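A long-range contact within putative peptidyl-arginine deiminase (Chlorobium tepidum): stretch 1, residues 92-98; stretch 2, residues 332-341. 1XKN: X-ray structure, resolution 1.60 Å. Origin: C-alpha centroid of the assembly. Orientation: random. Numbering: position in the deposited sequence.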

ATOM      1  N   ASP A  92      -5.987 -10.202  -9.459  1.00  6.42           N
ATOM      2  CA  ASP A  92      -5.503  -8.866  -9.809  1.00  8.25           C
ATOM      3  C   ASP A  92      -4.109  -8.640  -9.230  1.00  6.42           C
ATOM      4  O   ASP A  92      -3.584  -9.496  -8.520  1.00  5.16           O
ATOM      5  CB  ASP A  92      -6.465  -7.765  -9.322  1.00 10.73           C
ATOM      6  CG  ASP A  92      -6.659  -7.759  -7.812  1.00 13.66           C
ATOM      7  OD1 ASP A  92      -5.664  -7.865  -7.061  1.00 14.64           O
ATOM      8  OD2 ASP A  92      -7.820  -7.614  -7.372  1.00 17.62           O
ATOM      9  N   ALA A  93      -3.512  -7.487  -9.524  1.00  6.41           N
ATOM     10  CA  ALA A  93      -2.161  -7.184  -9.049  1.00  5.10           C
ATOM     11  C   ALA A  93      -2.099  -6.264  -7.826  1.00  5.08           C
ATOM     12  O   ALA A  93      -1.022  -5.821  -7.445  1.00  4.45           O
ATOM     13  CB  ALA A  93      -1.350  -6.571 -10.184  1.00  6.17           C
ATOM     14  N   TRP A  94      -3.241  -5.996  -7.205  1.00  4.14           N
ATOM     15  CA  TRP A  94      -3.294  -5.094  -6.057  1.00  4.92           C
ATOM     16  C   TRP A  94      -2.877  -5.762  -4.747  1.00  4.09           C
ATOM     17  O   TRP A  94      -3.674  -5.916  -3.812  1.00  5.06           O
ATOM     18  CB  TRP A  94      -4.699  -4.509  -5.954  1.00  7.89           C
ATOM     19  CG  TRP A  94      -5.205  -4.041  -7.294  1.00  9.63           C
ATOM     20  CD1 TRP A  94      -6.354  -4.437  -7.918  1.00 12.44           C
ATOM     21  CD2 TRP A  94      -4.562  -3.119  -8.191  1.00 11.69           C
ATOM     22  NE1 TRP A  94      -6.464  -3.825  -9.144  1.00 12.47           N
ATOM     23  CE2 TRP A  94      -5.381  -3.012  -9.336  1.00 12.83           C
ATOM     24  CE3 TRP A  94      -3.374  -2.377  -8.136  1.00 12.15           C
ATOM     25  CZ2 TRP A  94      -5.051  -2.191 -10.421  1.00 13.07           C
ATOM     26  CZ3 TRP A  94      -3.045  -1.555  -9.217  1.00 11.73           C
ATOM     27  CH2 TRP A  94      -3.884  -1.472 -10.345  1.00 13.62           C
ATOM     28  N   CYS A  95      -1.601  -6.129  -4.691  1.00  3.50           N
ATOM     29  CA  CYS A  95      -1.023  -6.803  -3.533  1.00  4.60           C
ATOM     30  C   CYS A  95      -1.179  -6.005  -2.237  1.00  4.43           C
ATOM     31  O   CYS A  95      -1.207  -6.577  -1.149  1.00  4.02           O
ATOM     32  CB  CYS A  95       0.460  -7.095  -3.798  1.00  4.92           C
ATOM     33  SG  CYS A  95       1.151  -8.397  -2.749  1.00  8.44           S
ATOM     34  N   ARG A  96      -1.269  -4.685  -2.348  1.00  2.72           N
ATOM     35  CA  ARG A  96      -1.431  -3.847  -1.164  1.00  2.70           C
ATOM     36  C   ARG A  96      -2.755  -4.162  -0.476  1.00  3.64           C
ATOM     37  O   ARG A  96      -2.831  -4.230   0.753  1.00  3.43           O
ATOM     38  CB  ARG A  96      -1.410  -2.366  -1.558  1.00  3.20           C
ATOM     39  CG  ARG A  96      -1.794  -1.404  -0.434  1.00  2.40           C
ATOM     40  CD  ARG A  96      -0.814  -1.489   0.721  1.00  3.67           C
ATOM     41  NE  ARG A  96       0.560  -1.306   0.261  1.00  3.73           N
ATOM     42  CZ  ARG A  96       1.630  -1.413   1.041  1.00  5.36           C
ATOM     43  NH1 ARG A  96       2.843  -1.245   0.530  1.00  3.41           N
ATOM     44  NH2 ARG A  96       1.485  -1.688   2.331  1.00  5.41           N
ATOM     45  N   ASP A  97      -3.791  -4.366  -1.283  1.00  2.81           N
ATOM     46  CA  ASP A  97      -5.131  -4.624  -0.766  1.00  4.30           C
ATOM     47  C   ASP A  97      -5.483  -6.078  -0.441  1.00  5.39           C
ATOM     48  O   ASP A  97      -6.207  -6.329   0.523  1.00  7.12           O
ATOM     49  CB  ASP A  97      -6.152  -4.034  -1.741  1.00  5.16           C
ATOM     50  CG  ASP A  97      -6.010  -2.529  -1.881  1.00  4.19           C
ATOM     51  OD1 ASP A  97      -6.590  -1.961  -2.826  1.00  7.85           O
ATOM     52  OD2 ASP A  97      -5.326  -1.913  -1.032  1.00  4.99           O
ATOM     53  N   HIS A  98      -4.978  -7.030  -1.225  1.00  4.26           N
ATOM     54  CA  HIS A  98      -5.278  -8.442  -0.983  1.00  5.90           C
ATOM     55  C   HIS A  98      -4.088  -9.176  -0.362  1.00  6.18           C
ATOM     56  O   HIS A  98      -4.223 -10.300   0.129  1.00  5.96           O
ATOM     57  CB  HIS A  98      -5.700  -9.131  -2.301  1.00  4.90           C
ATOM     58  CG  HIS A  98      -4.590  -9.301  -3.298  1.00  7.68           C
ATOM     59  ND1 HIS A  98      -4.675  -8.836  -4.594  1.00  6.28           N
ATOM     60  CD2 HIS A  98      -3.390  -9.922  -3.201  1.00  8.07           C
ATOM     61  CE1 HIS A  98      -3.575  -9.165  -5.252  1.00  7.49           C
ATOM     62  NE2 HIS A  98      -2.780  -9.825  -4.429  1.00  9.65           N
ATOM     63  N   TRP A 332      -3.827   3.527 -15.194  1.00  5.09           N
ATOM     64  CA  TRP A 332      -5.051   3.196 -15.922  1.00  4.98           C
ATOM     65  C   TRP A 332      -5.709   2.031 -15.177  1.00  4.64           C
ATOM     66  O   TRP A 332      -6.897   1.762 -15.343  1.00  4.60           O
ATOM     67  CB  TRP A 332      -4.714   2.803 -17.368  1.00  4.48           C
ATOM     68  CG  TRP A 332      -5.885   2.370 -18.226  1.00  6.35           C
ATOM     69  CD1 TRP A 332      -5.907   1.318 -19.097  1.00  6.18           C
ATOM     70  CD2 TRP A 332      -7.180   2.990 -18.315  1.00  6.21           C
ATOM     71  NE1 TRP A 332      -7.132   1.239 -19.721  1.00  5.29           N
ATOM     72  CE2 TRP A 332      -7.931   2.251 -19.261  1.00  5.72           C
ATOM     73  CE3 TRP A 332      -7.776   4.092 -17.692  1.00  5.65           C
ATOM     74  CZ2 TRP A 332      -9.249   2.580 -19.595  1.00  4.93           C
ATOM     75  CZ3 TRP A 332      -9.090   4.422 -18.025  1.00  6.64           C
ATOM     76  CH2 TRP A 332      -9.811   3.665 -18.970  1.00  4.73           C
ATOM     77  N   GLY A 333      -4.917   1.352 -14.347  1.00  4.25           N
ATOM     78  CA  GLY A 333      -5.424   0.243 -13.553  1.00  6.84           C
ATOM     79  C   GLY A 333      -6.122   0.767 -12.306  1.00  4.66           C
ATOM     80  O   GLY A 333      -6.702   0.000 -11.533  1.00  7.60           O
ATOM     81  N   LEU A 334      -6.041   2.086 -12.120  1.00  5.98           N
ATOM     82  CA  LEU A 334      -6.662   2.803 -11.007  1.00  4.81           C
ATOM     83  C   LEU A 334      -5.924   2.674  -9.673  1.00  4.99           C
ATOM     84  O   LEU A 334      -6.499   2.876  -8.600  1.00  6.05           O
ATOM     85  CB  LEU A 334      -8.130   2.378 -10.859  1.00  4.42           C
ATOM     86  CG  LEU A 334      -8.927   2.384 -12.171  1.00  5.63           C
ATOM     87  CD1 LEU A 334     -10.356   1.939 -11.895  1.00  4.91           C
ATOM     88  CD2 LEU A 334      -8.918   3.777 -12.798  1.00  5.25           C
ATOM     89  N   GLY A 335      -4.638   2.348  -9.762  1.00  3.76           N
ATOM     90  CA  GLY A 335      -3.787   2.209  -8.592  1.00  4.25           C
ATOM     91  C   GLY A 335      -2.351   2.361  -9.061  1.00  3.71           C
ATOM     92  O   GLY A 335      -2.080   2.190 -10.252  1.00  4.83           O
ATOM     93  N   ALA A 336      -1.434   2.681  -8.150  1.00  3.83           N
ATOM     94  CA  ALA A 336      -0.030   2.855  -8.517  1.00  2.97           C
ATOM     95  C   ALA A 336       0.943   2.043  -7.651  1.00  3.59           C
ATOM     96  O   ALA A 336       0.607   0.952  -7.190  1.00  3.69           O
ATOM     97  CB  ALA A 336       0.336   4.341  -8.483  1.00  3.71           C
ATOM     98  N   ILE A 337       2.143   2.579  -7.425  1.00  3.25           N
ATOM     99  CA  ILE A 337       3.170   1.870  -6.660  1.00  3.69           C
ATOM    100  C   ILE A 337       2.744   1.316  -5.302  1.00  3.15           C
ATOM    101  O   ILE A 337       2.974   0.141  -5.015  1.00  3.02           O
ATOM    102  CB  ILE A 337       4.428   2.750  -6.454  1.00  3.31           C
ATOM    103  CG1 ILE A 337       4.895   3.314  -7.799  1.00  4.70           C
ATOM    104  CG2 ILE A 337       5.555   1.918  -5.832  1.00  4.66           C
ATOM    105  CD1 ILE A 337       5.239   2.256  -8.838  1.00  5.75           C
ATOM    106  N   HIS A 338       2.132   2.140  -4.457  1.00  3.13           N
ATOM    107  CA  HIS A 338       1.722   1.641  -3.147  1.00  2.97           C
ATOM    108  C   HIS A 338       0.684   0.532  -3.272  1.00  2.69           C
ATOM    109  O   HIS A 338       0.698  -0.436  -2.508  1.00  3.90           O
ATOM    110  CB  HIS A 338       1.162   2.767  -2.272  1.00  2.66           C
ATOM    111  CG  HIS A 338       1.107   2.417  -0.817  1.00  2.29           C
ATOM    112  ND1 HIS A 338      -0.076   2.246  -0.130  1.00  4.22           N
ATOM    113  CD2 HIS A 338       2.097   2.163   0.070  1.00  2.91           C
ATOM    114  CE1 HIS A 338       0.190   1.901   1.119  1.00  5.19           C
ATOM    115  NE2 HIS A 338       1.500   1.844   1.264  1.00  3.42           N
ATOM    116  N   CYS A 339      -0.208   0.667  -4.248  1.00  3.23           N
ATOM    117  CA  CYS A 339      -1.264  -0.315  -4.465  1.00  3.15           C
ATOM    118  C   CYS A 339      -0.771  -1.687  -4.911  1.00  3.93           C
ATOM    119  O   CYS A 339      -1.401  -2.696  -4.613  1.00  5.02           O
ATOM    120  CB  CYS A 339      -2.262   0.208  -5.502  1.00  4.71           C
ATOM    121  SG  CYS A 339      -3.199   1.658  -4.991  1.00 11.66           S
ATOM    122  N   VAL A 340       0.351  -1.734  -5.621  1.00  3.41           N
ATOM    123  CA  VAL A 340       0.852  -3.016  -6.110  1.00  4.14           C
ATOM    124  C   VAL A 340       1.925  -3.659  -5.239  1.00  4.78           C
ATOM    125  O   VAL A 340       2.494  -4.691  -5.598  1.00  7.28           O
ATOM    126  CB  VAL A 340       1.385  -2.885  -7.562  1.00  4.78           C
ATOM    127  CG1 VAL A 340       0.265  -2.419  -8.473  1.00  5.28           C
ATOM    128  CG2 VAL A 340       2.563  -1.914  -7.616  1.00  5.49           C
ATOM    129  N   THR A 341       2.184  -3.067  -4.082  1.00  3.70           N
ATOM    130  CA  THR A 341       3.205  -3.585  -3.180  1.00  3.66           C
ATOM    131  C   THR A 341       2.681  -3.874  -1.784  1.00  3.19           C
ATOM    132  O   THR A 341       1.608  -3.418  -1.402  1.00  2.82           O
ATOM    133  CB  THR A 341       4.334  -2.554  -3.000  1.00  4.09           C
ATOM    134  OG1 THR A 341       3.774  -1.331  -2.493  1.00  3.83           O
ATOM    135  CG2 THR A 341       5.019  -2.265  -4.320  1.00  6.98           C
TER
HETATM  136  O   HOH W   1       1.627  -6.336  -7.457  1.00  6.53           O

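Two residues of the first stretch, Arg96 and Trp94, supply most of its share of the contact, at least 239 residues apart in sequence from what they touch. Arg96 points its CA-to-CB bond toward the second stretch. Its chi1 is t, carrying the chain outward, and chi2 and chi3 are both p, so the aliphatic part curls and brings the guanidinium between His338 and Thr341. There Arg96 NE donates to His338 O (2.9 Å, nearly straight) and Arg96 NH1 to Thr341 OG1 (3.2 Å). The Arg96 guanidinium lies flat on the His338 ring, with planes at 5° and centres 3.7 Å apart; His338, at chi1 t, offers the ring face this requires. Thr341 O covers the opposite face. Arginine suits this buried site because a single planar group can both stack and donate in several directions. Thr341, with chi1 p, places OG1 within reach of NH1 while its hydroxyl also lies near the carbonyls of Ile337 and His338.

The backbone adds a further bond, Arg96 N to Cys339 O (3.0 Å). Cys339 O also receives a CA-H...O contact from Trp94 CA, at 3.4 Å.

Trp94 occupies the N-cap position. Its CA-to-CB bond points away overall, yet chi1 m and chi2 of 124° swing the indole back along the second stretch. Trp94 CZ3 meets Val340 CG1 at 3.5 Å and Trp94 CE3 meets Cys339 CB at 3.9 Å, apolar contacts for which a broad ring is well suited. Farther along, Trp94 CZ2 lies 3.0 Å from Gly333 O. Gly333 and Gly335 suit their places because an ideal CB would clash with the indole, 3.0 Å from Trp94 CH2 at Gly333 and 2.9 Å from Trp94 CZ3 at Gly335.

A water oxygen lies 2.7 Å from Ala93 O and 2.6 Å from Val340 O, linking the two backbones. Altogether 513 Å² is buried, counting both sides.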